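Local coordinates for 4-alpha-glucanotransferase (Corynebacterium glutamicum, PDB 5B68), which is an amylomaltase, also called disproportionating enzyme, with an N-terminal beta-sandwich domain and a larger region of the TIM-barrel class, at residues A[323-328]-A[355-360]. Sequence-based numbering, arbitrary orientation.
Sequences GLIDFA and FYMWLQ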
loop_
_atom_site.group_PDB
_atom_site.type_symbol
_atom_site.label_atom_id
_atom_site.label_comp_id
_atom_site.label_asym_id
_atom_site.label_seq_id
_atom_site.Cartn_x
_atom_site.Cartn_y
_atom_site.Cartn_z
ATOM N N GLY A 323 16.992 4.249 9.649
ATOM C CA GLY A 323 16.427 3.555 8.493
ATOM C C GLY A 323 16.845 4.270 7.209
ATOM O O GLY A 323 16.972 3.605 6.185
ATOM N N LEU A 324 16.933 5.596 7.226
ATOM C CA LEU A 324 17.414 6.375 6.013
ATOM C C LEU A 324 18.829 5.963 5.637
ATOM O O LEU A 324 19.143 5.647 4.501
ATOM C CB LEU A 324 17.338 7.886 6.223
ATOM C CG LEU A 324 17.852 8.692 5.023
ATOM C CD1 LEU A 324 17.086 8.268 3.733
ATOM C CD2 LEU A 324 17.722 10.120 5.350
ATOM N N ILE A 325 19.691 5.953 6.643
ATOM C CA ILE A 325 21.098 5.585 6.390
ATOM C C ILE A 325 21.198 4.176 5.888
ATOM O O ILE A 325 21.949 3.935 4.959
ATOM C CB ILE A 325 21.898 5.695 7.700
ATOM C CG1 ILE A 325 21.931 7.131 8.138
ATOM C CG2 ILE A 325 23.309 5.121 7.503
ATOM C CD1 ILE A 325 22.395 7.365 9.562
ATOM N N ASP A 326 20.400 3.214 6.453
ATOM C CA ASP A 326 20.390 1.836 5.995
ATOM C C ASP A 326 19.942 1.667 4.533
ATOM O O ASP A 326 20.546 0.924 3.743
ATOM C CB ASP A 326 19.510 0.922 6.875
ATOM C CG ASP A 326 20.017 0.788 8.334
ATOM O OD1 ASP A 326 21.180 1.104 8.618
ATOM O OD2 ASP A 326 19.183 0.387 9.166
ATOM N N PHE A 327 18.835 2.344 4.186
ATOM C CA PHE A 327 18.321 2.298 2.829
ATOM C C PHE A 327 19.426 2.849 1.834
ATOM O O PHE A 327 19.706 2.251 0.810
ATOM C CB PHE A 327 17.086 3.186 2.707
ATOM C CG PHE A 327 16.650 3.380 1.273
ATOM C CD1 PHE A 327 16.102 2.341 0.610
ATOM C CD2 PHE A 327 16.796 4.606 0.639
ATOM C CE1 PHE A 327 15.683 2.491 -0.701
ATOM C CE2 PHE A 327 16.385 4.754 -0.660
ATOM C CZ PHE A 327 15.859 3.697 -1.324
ATOM N N ALA A 328 19.956 3.989 2.174
ATOM C CA ALA A 328 20.914 4.719 1.326
ATOM C C ALA A 328 22.228 3.911 1.188
ATOM O O ALA A 328 22.825 3.892 0.136
ATOM C CB ALA A 328 21.194 6.069 1.898
ATOM N N PHE A 355 24.633 10.728 -1.058
ATOM C CA PHE A 355 23.897 11.019 -2.303
ATOM C C PHE A 355 22.512 10.375 -2.260
ATOM O O PHE A 355 21.528 11.055 -2.602
ATOM C CB PHE A 355 24.647 10.475 -3.484
ATOM C CG PHE A 355 23.867 10.545 -4.785
ATOM C CD1 PHE A 355 23.722 11.763 -5.447
ATOM C CD2 PHE A 355 23.361 9.382 -5.336
ATOM C CE1 PHE A 355 23.020 11.814 -6.656
ATOM C CE2 PHE A 355 22.693 9.435 -6.539
ATOM C CZ PHE A 355 22.536 10.671 -7.179
ATOM N N TYR A 356 22.422 9.127 -1.812
ATOM C CA TYR A 356 21.077 8.485 -1.767
ATOM C C TYR A 356 20.215 9.054 -0.672
ATOM O O TYR A 356 18.961 9.151 -0.816
ATOM C CB TYR A 356 21.190 6.971 -1.770
ATOM C CG TYR A 356 21.711 6.435 -3.058
ATOM C CD1 TYR A 356 20.897 6.423 -4.186
ATOM C CD2 TYR A 356 23.057 5.962 -3.190
ATOM C CE1 TYR A 356 21.346 5.957 -5.400
ATOM C CE2 TYR A 356 23.511 5.473 -4.402
ATOM C CZ TYR A 356 22.639 5.473 -5.519
ATOM O OH TYR A 356 23.028 4.973 -6.749
ATOM N N MET A 357 20.822 9.526 0.405
ATOM C CA MET A 357 20.078 10.266 1.446
ATOM C C MET A 357 19.506 11.554 0.895
ATOM O O MET A 357 18.298 11.929 1.095
ATOM C CB MET A 357 20.950 10.504 2.681
ATOM C CG MET A 357 21.349 9.195 3.359
ATOM S SD MET A 357 22.617 9.507 4.666
ATOM C CE MET A 357 21.561 10.208 5.883
ATOM N N TRP A 358 20.330 12.234 0.104
ATOM C CA TRP A 358 19.970 13.510 -0.439
ATOM C C TRP A 358 18.821 13.354 -1.427
ATOM O O TRP A 358 17.911 14.199 -1.415
ATOM C CB TRP A 358 21.232 14.128 -1.076
ATOM C CG TRP A 358 21.075 15.398 -1.824
ATOM C CD1 TRP A 358 20.940 16.596 -1.316
ATOM C CD2 TRP A 358 21.099 15.537 -3.244
ATOM N NE1 TRP A 358 20.887 17.547 -2.332
ATOM C CE2 TRP A 358 20.986 16.887 -3.529
ATOM C CE3 TRP A 358 21.239 14.632 -4.298
ATOM C CZ2 TRP A 358 20.956 17.393 -4.846
ATOM C CZ3 TRP A 358 21.246 15.141 -5.631
ATOM C CH2 TRP A 358 21.085 16.517 -5.868
ATOM N N LEU A 359 18.856 12.305 -2.266
ATOM C CA LEU A 359 17.689 12.024 -3.159
ATOM C C LEU A 359 16.369 11.895 -2.388
ATOM O O LEU A 359 15.363 12.404 -2.832
ATOM C CB LEU A 359 17.863 10.737 -3.927
ATOM C CG LEU A 359 19.003 10.765 -4.953
ATOM C CD1 LEU A 359 19.068 9.487 -5.771
ATOM C CD2 LEU A 359 18.903 11.984 -5.850
ATOM N N GLN A 360 16.387 11.225 -1.219
ATOM C CA GLN A 360 15.176 11.183 -0.386
ATOM C C GLN A 360 14.743 12.527 0.100
ATOM O O GLN A 360 13.538 12.777 0.184
ATOM C CB GLN A 360 15.352 10.156 0.749
ATOM C CG GLN A 360 15.508 8.756 0.247
ATOM C CD GLN A 360 14.311 8.347 -0.543
ATOM O OE1 GLN A 360 13.166 8.440 -0.053
ATOM N NE2 GLN A 360 14.532 7.865 -1.745
#
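L324 meets both M357 and Q360 where two consecutive helices, 307-338 and 349-376, pack against each other. Both lie in the long, largely helical connection between the second and third strands of the TIM barrel, 215-218 and 382-387. The two short helical segments approach to 8.8 Å between axes, at 119° between their N-to-C directions. The branch of L324 gives two methyls for two neighbours: CD2 lies 3.9 Å from M357 CE, while CD1 packs against Q360 CG at 3.9 Å. The CB of I325 points away from the other helix, yet its longer branch lets CG1 reach M357 CE at 3.8 Å. Flexible methionine suits this place, because a bend at chi3 (75°) brings its methyl CE against both the leucine and the isoleucine. Next, F327 presents CE2 to Q360 NE2 at 3.8 Å, planes 78° apart; its flat ring can take the amide while stacking with F242. NE2 of the buried Q360 donates to I243 O, so glutamine combines an apolar stem with a satisfied polar end. A328, small enough for the segments' closest CA-to-CA approach, to Y356, has its CB 3.8 Å from Y356 CB and, tighter than usual for carbons, 3.5 Å from M357 CG.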